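Local coordinates for apical membrane antigen 1-like protein, soluble form (Toxoplasma gondii, PDB 3ZLE), which probably takes part in host cell invasion by sporozoites as an AMA1 paralogue of the moving junction, represented here by its ectodomain region, at residues A[67-71]-A[196-200]; A[162-167]-A[184-189]; A[181-185]-A[279-285]. All coordinates share one frame. Residue numbers count along the deposited sequence, not the author numbering.

Interaction 1: residues A[67-71]-A[196-200]; sequences NNFLD and ARALV
Two backbones that never approach each other, with Leu-70 and Leu-199 as the closest pair at 10.4 Å between CA atoms, are here joined purely by side chains, and one carboxamide oxygen serves both sides of the gap. Residues 67-71 are loop, folded at Asn-68 to Asp-71 into a type I turn closed by Asp-71 N to Asn-68 O at 3.1 Å. With chi1 in t, Asn-68 curls back so that its OD1 accepts from Leu-70 N at 3.0 Å, an Asx turn laid on the beta turn. The same OD1 receives a weak hydrogen bond from Arg-197 NH1 at 3.4 Å, the acceptor lying at the edge of the guanidinium, near its plane. Arg-197 has an extended backbone, leaves it with chi1 in p and then runs nearly straight through t angles, which is how it spans the gap; its NE forms a salt bridge with Glu-192, the stronger of its polar ties. Leu-70 CD1 packs against the guanidinium, 4.0 Å from Arg-197 NH1. Apolar contacts accompany this polar end. The ring edge of Phe-69 (chi1 90°) meets Leu-199, CE1 to CD1 at 3.8 Å, while Leu-70 CD1 lies 4.4 Å from Leu-199 CD2. Both leucines are m,t. Only 166 Å² is buried in total, yet Phe-69 and both leucines are themselves buried, and Phe-69 and Leu-199 also meet on Val-149. Loops closing over a central antiparallel sheet, here over strand 199-202 between strands 52-53 and 148-151, are characteristic of the PAN-like fold of AMA1 domain I.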
# COMPACT_ATOMS: atom_id res chain seq x y z
N ASN A 67 -16.05 -13.35 10.11
CA ASN A 67 -15.66 -12.63 8.89
C ASN A 67 -14.62 -11.53 9.15
O ASN A 67 -14.59 -10.50 8.47
CB ASN A 67 -16.90 -12.01 8.22
CG ASN A 67 -16.82 -12.07 6.73
OD1 ASN A 67 -16.17 -12.94 6.15
ND2 ASN A 67 -17.46 -11.12 6.08
N ASN A 68 -13.77 -11.74 10.15
CA ASN A 68 -12.72 -10.79 10.48
C ASN A 68 -11.37 -11.43 10.16
O ASN A 68 -11.04 -12.48 10.67
CB ASN A 68 -12.83 -10.43 11.95
CG ASN A 68 -11.85 -9.34 12.36
OD1 ASN A 68 -10.93 -9.00 11.63
ND2 ASN A 68 -11.97 -8.89 13.61
N PHE A 69 -10.63 -10.85 9.24
CA PHE A 69 -9.42 -11.50 8.81
C PHE A 69 -8.30 -11.47 9.88
O PHE A 69 -7.27 -12.11 9.71
CB PHE A 69 -8.94 -10.91 7.48
CG PHE A 69 -8.01 -9.76 7.62
CD1 PHE A 69 -8.50 -8.48 7.95
CD2 PHE A 69 -6.67 -9.89 7.28
CE1 PHE A 69 -7.64 -7.39 8.05
CE2 PHE A 69 -5.79 -8.80 7.35
CZ PHE A 69 -6.29 -7.53 7.70
N LEU A 70 -8.48 -10.68 10.94
CA LEU A 70 -7.52 -10.69 12.05
C LEU A 70 -7.84 -11.75 13.07
O LEU A 70 -7.18 -11.84 14.09
CB LEU A 70 -7.45 -9.35 12.74
CG LEU A 70 -7.08 -8.19 11.86
CD1 LEU A 70 -6.93 -6.99 12.78
CD2 LEU A 70 -5.77 -8.51 11.13
N ASP A 71 -8.82 -12.58 12.78
CA ASP A 71 -9.07 -13.74 13.60
C ASP A 71 -8.01 -14.81 13.40
O ASP A 71 -7.34 -14.84 12.34
CB ASP A 71 -10.45 -14.33 13.30
CG ASP A 71 -11.58 -13.56 13.97
OD1 ASP A 71 -11.31 -12.55 14.68
OD2 ASP A 71 -12.75 -13.97 13.77
N ALA A 196 -12.83 2.56 14.13
CA ALA A 196 -12.61 1.48 15.13
C ALA A 196 -11.20 0.86 15.09
O ALA A 196 -10.72 0.30 16.11
CB ALA A 196 -13.67 0.38 14.98
N ARG A 197 -10.59 0.84 13.91
CA ARG A 197 -9.23 0.32 13.75
C ARG A 197 -8.45 1.07 12.63
O ARG A 197 -9.06 1.74 11.80
CB ARG A 197 -9.23 -1.19 13.51
CG ARG A 197 -10.08 -1.66 12.34
CD ARG A 197 -10.01 -3.15 12.12
NE ARG A 197 -10.41 -3.44 10.77
CZ ARG A 197 -10.53 -4.65 10.26
NH1 ARG A 197 -10.24 -5.72 10.99
NH2 ARG A 197 -10.93 -4.78 9.01
N ALA A 198 -7.12 1.09 12.69
CA ALA A 198 -6.34 1.79 11.67
C ALA A 198 -5.16 0.91 11.26
O ALA A 198 -4.15 0.88 11.92
CB ALA A 198 -5.87 3.18 12.17
N LEU A 199 -5.32 0.19 10.16
CA LEU A 199 -4.51 -0.95 9.85
C LEU A 199 -3.34 -0.55 8.99
O LEU A 199 -3.44 0.38 8.17
CB LEU A 199 -5.34 -2.01 9.15
CG LEU A 199 -6.42 -2.63 10.04
CD1 LEU A 199 -7.04 -3.85 9.39
CD2 LEU A 199 -5.84 -2.95 11.39
N VAL A 200 -2.27 -1.30 9.11
CA VAL A 200 -1.14 -1.16 8.20
C VAL A 200 -0.71 -2.55 7.88
O VAL A 200 -0.49 -3.32 8.79
CB VAL A 200 0.05 -0.45 8.87
CG1 VAL A 200 1.16 -0.23 7.83
CG2 VAL A 200 -0.39 0.88 9.45

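Interaction 2: residues A[162-167]-A[184-189]; sequences VSAQLL and WACFEP
A reciprocal pair of backbone hydrogen bonds anchors this contact: Leu-167 N gives to Phe-187 O at 2.9 Å and Phe-187 N to Leu-167 O at 3.1 Å, both nearly linear. Leu-167 and Phe-187 thus form an antiparallel hydrogen-bonded pair, CA to CA 5.2 Å, as a single isolated bridge. Leu-166 CA adds a CA-H...O contact to Phe-187 O at 3.5 Å. Upstream, Gln-165 NE2 bonds back to Ser-163 O at 3.0 Å, while its OE1 is hydrogen-bonded to Lys-55 NZ and Asp-35 N; Glu-188 turns its carboxylate to His-60. The segment 162-167 has no regular secondary structure, but extended angles at Leu-166 and Leu-167 let it run beside strand 187-191, whose sheet partner is strand 55-59. One bridge thus lays a loop of AMA1 domain I along the two-stranded ribbon, just after Cys-186, which is disulfide-bonded to Cys-173. Packing then centres on two residues. Phe-187, chi1 in p, sets its ring face against Leu-167, whose CB lies 3.7 Å from the ring centroid and 19° off the normal, a CH-pi contact; Ala-164 CB meets the ring edge at CZ, 3.7 Å away, and Phe-88 meets Phe-187 edge-to-face. Leu-167, in t,p, carries its CD2 to Trp-184 CB at 3.6 Å. At the last residue of 184-189, Pro-189 CD lies 3.3 Å from Gln-165 O and 4.2 Å from Leu-166 CB, and Leu-166 CD1 touches Glu-188 CB at 3.6 Å. Val-162 CG1 reaches Trp-184 CH2 at 4.4 Å.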
# COMPACT_ATOMS: atom_id res chain seq x y z
N VAL A 162 -1.48 -16.65 7.30
CA VAL A 162 -2.04 -16.73 5.96
C VAL A 162 -1.55 -15.57 5.12
O VAL A 162 -1.81 -14.43 5.44
CB VAL A 162 -3.58 -16.77 5.96
CG1 VAL A 162 -4.14 -16.94 4.56
CG2 VAL A 162 -4.07 -17.89 6.86
N SER A 163 -0.87 -15.87 4.02
CA SER A 163 -0.18 -14.85 3.23
C SER A 163 -0.89 -14.60 1.93
O SER A 163 -0.52 -13.67 1.20
CB SER A 163 1.26 -15.23 2.95
OG SER A 163 1.36 -16.53 2.41
N ALA A 164 -1.80 -15.51 1.58
CA ALA A 164 -2.80 -15.31 0.52
C ALA A 164 -3.56 -14.03 0.72
O ALA A 164 -3.93 -13.67 1.85
CB ALA A 164 -3.78 -16.50 0.47
N GLN A 165 -3.74 -13.28 -0.35
CA GLN A 165 -4.44 -12.04 -0.25
C GLN A 165 -5.67 -12.02 -1.13
O GLN A 165 -6.60 -11.25 -0.88
CB GLN A 165 -3.52 -10.87 -0.61
CG GLN A 165 -2.44 -10.67 0.41
CD GLN A 165 -1.15 -10.21 -0.20
OE1 GLN A 165 -1.01 -9.05 -0.56
NE2 GLN A 165 -0.18 -11.11 -0.26
N LEU A 166 -5.66 -12.80 -2.22
CA LEU A 166 -6.78 -12.75 -3.16
C LEU A 166 -7.24 -14.14 -3.57
O LEU A 166 -6.48 -14.91 -4.16
CB LEU A 166 -6.48 -11.85 -4.37
CG LEU A 166 -7.43 -11.98 -5.57
CD1 LEU A 166 -8.78 -11.38 -5.21
CD2 LEU A 166 -6.87 -11.29 -6.82
N LEU A 167 -8.50 -14.44 -3.28
CA LEU A 167 -9.11 -15.71 -3.68
C LEU A 167 -10.49 -15.42 -4.27
O LEU A 167 -11.35 -14.79 -3.61
CB LEU A 167 -9.25 -16.67 -2.45
CG LEU A 167 -9.89 -18.06 -2.65
CD1 LEU A 167 -9.09 -18.88 -3.66
CD2 LEU A 167 -10.00 -18.82 -1.34
N TRP A 184 -13.11 -22.82 1.56
CA TRP A 184 -12.67 -21.43 1.74
C TRP A 184 -13.71 -20.45 1.25
O TRP A 184 -14.16 -20.54 0.12
CB TRP A 184 -11.41 -21.19 0.92
CG TRP A 184 -10.17 -21.72 1.56
CD1 TRP A 184 -9.60 -22.95 1.34
CD2 TRP A 184 -9.24 -20.98 2.37
NE1 TRP A 184 -8.41 -23.04 2.03
CE2 TRP A 184 -8.18 -21.85 2.68
CE3 TRP A 184 -9.24 -19.69 2.90
CZ2 TRP A 184 -7.11 -21.47 3.49
CZ3 TRP A 184 -8.16 -19.30 3.71
CH2 TRP A 184 -7.12 -20.19 4.00
N ALA A 185 -13.97 -19.40 2.02
CA ALA A 185 -14.72 -18.28 1.51
C ALA A 185 -13.79 -17.39 0.70
O ALA A 185 -12.56 -17.42 0.87
CB ALA A 185 -15.35 -17.50 2.66
N CYS A 186 -14.37 -16.55 -0.16
CA CYS A 186 -13.58 -15.71 -1.04
C CYS A 186 -13.09 -14.52 -0.25
O CYS A 186 -13.63 -14.19 0.80
CB CYS A 186 -14.40 -15.19 -2.22
SG CYS A 186 -15.08 -16.45 -3.35
N PHE A 187 -12.11 -13.82 -0.80
CA PHE A 187 -11.55 -12.68 -0.15
C PHE A 187 -10.68 -11.88 -1.09
O PHE A 187 -10.08 -12.41 -2.04
CB PHE A 187 -10.80 -13.09 1.13
CG PHE A 187 -9.64 -14.06 0.89
CD1 PHE A 187 -8.39 -13.58 0.49
CD2 PHE A 187 -9.78 -15.43 1.19
CE1 PHE A 187 -7.31 -14.46 0.31
CE2 PHE A 187 -8.71 -16.31 1.02
CZ PHE A 187 -7.46 -15.82 0.61
N GLU A 188 -10.61 -10.58 -0.82
CA GLU A 188 -9.80 -9.68 -1.62
C GLU A 188 -9.33 -8.46 -0.83
O GLU A 188 -9.91 -8.10 0.20
CB GLU A 188 -10.55 -9.27 -2.93
CG GLU A 188 -11.81 -8.40 -2.76
CD GLU A 188 -13.05 -9.16 -2.23
OE1 GLU A 188 -13.16 -10.40 -2.45
OE2 GLU A 188 -13.98 -8.50 -1.67
N PRO A 189 -8.21 -7.87 -1.23
CA PRO A 189 -7.71 -6.75 -0.46
C PRO A 189 -8.57 -5.52 -0.70
O PRO A 189 -9.14 -5.39 -1.76
CB PRO A 189 -6.29 -6.52 -1.04
CG PRO A 189 -5.95 -7.78 -1.78
CD PRO A 189 -7.27 -8.33 -2.27

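Interaction 3: residues A[181-185]-A[279-285]; sequences GLTWA and QKNWNDF
Trp-184 loses 113 Å² to the loop 279-285, more than any other residue here, and the contact is arranged around its indole. With chi1 in m and chi2 at 94°, it gives an almost linear hydrogen bond from NE1 to Asn-281 O at 2.7 Å. That carbonyl also closes the type I turn from Asn-281 to Asp-284, accepting from Asp-284 N at 3.2 Å, and Asp-284 OD2 in turn accepts from Asn-281 N at 2.9 Å. Lys-280 lies over one face of the indole in a cation-pi interaction with the six-membered ring, and its CB is 3.9 Å from Trp-184 CD1. At the ring edge, Phe-285 CD1 meets Trp-184 CZ2 at 4.1 Å, edge against edge. Gln-279, the next most covered, extends in t,t toward Thr-183: its OE1 accepts from Thr-183 OG1 at 2.5 Å and Thr-183 N at 3.0 Å. A water accepts a hydrogen bond from Trp-184 N at 2.9 Å and donates to Gln-279 OE1 at 3.2 Å. The position of that OE1, and so of all three bonds to it, is less certain. Thr-183 OG1 also bonds Lys-82 NZ, and Thr-183 CG2 packs on Trp-282 CA at 3.6 Å, the closest backbones being Thr-183 and Trp-282 at 6.1 Å between CA atoms. Segment 279-285 follows helix 253-262 and is consistent with the domain II loop of AMA1, which reaches across domain I. Neither segment offers regular structure, so their union depends on side chains reaching main-chain atoms and one another, above all through the indole's bond to Asn-281 O and its cation-pi pairing with Lys-280.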
# COMPACT_ATOMS: atom_id res chain seq x y z
N GLY A 181 -20.72 -25.67 0.43
CA GLY A 181 -19.76 -26.75 0.51
C GLY A 181 -18.27 -26.42 0.27
O GLY A 181 -17.40 -27.27 0.48
N LEU A 182 -17.97 -25.21 -0.17
CA LEU A 182 -16.57 -24.82 -0.37
C LEU A 182 -15.82 -24.59 0.95
O LEU A 182 -16.35 -24.01 1.91
CB LEU A 182 -16.44 -23.64 -1.33
CG LEU A 182 -16.74 -23.95 -2.81
CD1 LEU A 182 -16.93 -22.68 -3.61
CD2 LEU A 182 -15.66 -24.81 -3.47
N THR A 183 -14.62 -25.16 1.03
CA THR A 183 -13.78 -25.04 2.25
C THR A 183 -13.42 -23.59 2.59
O THR A 183 -13.38 -23.19 3.76
CB THR A 183 -12.46 -25.81 2.08
OG1 THR A 183 -12.73 -27.19 1.85
CG2 THR A 183 -11.56 -25.65 3.26
N TRP A 184 -13.11 -22.82 1.56
CA TRP A 184 -12.67 -21.43 1.74
C TRP A 184 -13.71 -20.45 1.25
O TRP A 184 -14.16 -20.54 0.12
CB TRP A 184 -11.41 -21.19 0.92
CG TRP A 184 -10.17 -21.72 1.56
CD1 TRP A 184 -9.60 -22.95 1.34
CD2 TRP A 184 -9.24 -20.98 2.37
NE1 TRP A 184 -8.41 -23.04 2.03
CE2 TRP A 184 -8.18 -21.85 2.68
CE3 TRP A 184 -9.24 -19.69 2.90
CZ2 TRP A 184 -7.11 -21.47 3.49
CZ3 TRP A 184 -8.16 -19.30 3.71
CH2 TRP A 184 -7.12 -20.19 4.00
N ALA A 185 -13.97 -19.40 2.02
CA ALA A 185 -14.72 -18.28 1.51
C ALA A 185 -13.79 -17.39 0.70
O ALA A 185 -12.56 -17.42 0.87
CB ALA A 185 -15.35 -17.50 2.66
N GLN A 279 -9.76 -27.67 -5.71
CA GLN A 279 -9.98 -26.79 -4.57
C GLN A 279 -8.74 -26.72 -3.68
O GLN A 279 -8.08 -27.74 -3.43
CB GLN A 279 -11.17 -27.30 -3.76
CG GLN A 279 -11.81 -26.27 -2.86
CD GLN A 279 -12.65 -26.90 -1.76
OE1 GLN A 279 -12.53 -26.54 -0.60
NE2 GLN A 279 -13.45 -27.91 -2.12
N LYS A 280 -8.42 -25.52 -3.20
CA LYS A 280 -7.44 -25.37 -2.12
C LYS A 280 -7.84 -26.27 -0.95
O LYS A 280 -9.01 -26.57 -0.76
CB LYS A 280 -7.34 -23.91 -1.67
CG LYS A 280 -7.16 -22.89 -2.79
CD LYS A 280 -6.10 -21.85 -2.44
CE LYS A 280 -6.55 -20.93 -1.32
NZ LYS A 280 -5.51 -19.95 -0.90
N ASN A 281 -6.85 -26.77 -0.21
CA ASN A 281 -7.13 -27.49 1.02
C ASN A 281 -7.30 -26.51 2.18
O ASN A 281 -6.96 -25.33 2.06
CB ASN A 281 -6.00 -28.48 1.32
CG ASN A 281 -5.93 -29.60 0.30
OD1 ASN A 281 -6.82 -30.45 0.25
ND2 ASN A 281 -4.96 -29.53 -0.60
N TRP A 282 -7.82 -26.99 3.29
CA TRP A 282 -8.20 -26.09 4.37
C TRP A 282 -6.99 -25.34 4.87
O TRP A 282 -7.12 -24.38 5.63
CB TRP A 282 -8.81 -26.85 5.54
CG TRP A 282 -7.84 -27.74 6.25
CD1 TRP A 282 -7.50 -29.00 5.89
CD2 TRP A 282 -7.11 -27.45 7.46
NE1 TRP A 282 -6.58 -29.52 6.78
CE2 TRP A 282 -6.34 -28.60 7.76
CE3 TRP A 282 -6.98 -26.32 8.27
CZ2 TRP A 282 -5.51 -28.67 8.88
CZ3 TRP A 282 -6.15 -26.38 9.38
CH2 TRP A 282 -5.42 -27.56 9.67
N ASN A 283 -5.81 -25.83 4.52
CA ASN A 283 -4.62 -25.33 5.15
C ASN A 283 -3.56 -24.89 4.18
O ASN A 283 -2.40 -24.78 4.53
CB ASN A 283 -4.07 -26.33 6.16
CG ASN A 283 -3.66 -27.65 5.52
OD1 ASN A 283 -3.89 -27.89 4.33
ND2 ASN A 283 -3.07 -28.52 6.31
N ASP A 284 -3.99 -24.53 2.98
CA ASP A 284 -3.13 -23.90 2.02
C ASP A 284 -2.97 -22.40 2.31
O ASP A 284 -3.46 -21.56 1.57
CB ASP A 284 -3.68 -24.14 0.61
CG ASP A 284 -3.55 -25.60 0.17
OD1 ASP A 284 -2.76 -26.34 0.80
OD2 ASP A 284 -4.18 -25.98 -0.84
N PHE A 285 -2.22 -22.10 3.37
CA PHE A 285 -2.06 -20.74 3.84
C PHE A 285 -1.18 -19.91 2.93
O PHE A 285 -1.20 -18.71 3.02
CB PHE A 285 -1.52 -20.72 5.27
CG PHE A 285 -2.48 -21.28 6.30
CD1 PHE A 285 -3.77 -21.67 5.93
CD2 PHE A 285 -2.08 -21.47 7.61
CE1 PHE A 285 -4.62 -22.25 6.86
CE2 PHE A 285 -2.95 -21.99 8.55
CZ PHE A 285 -4.22 -22.38 8.18
O HOH W 1 -12.59 -23.37 -1.26

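How the interactions relate
Interactions 2 and 3 adjoin: they share Trp-184 and Ala-185 and have centres 10 Å apart, with Ser-163 N of one probably hydrogen-bonded to Phe-285 O of the other at 3.0 Å. Trp-184 packs on Val-162 and Leu-167 in interaction 2, while its indole also meets Asn-281, Lys-280 and Phe-285 in interaction 3. Interaction 1 touches neither, but Phe-88 packs against its Phe-69 and also against Phe-187 of interaction 2. The contrast follows their depth in this chain. Interactions 1 and 2, both buried, combine apolar packing with a polar element, a weak Arg-Asn bond or a backbone bridge; interaction 3, partly buried, relies on polar bonds, a cation and water.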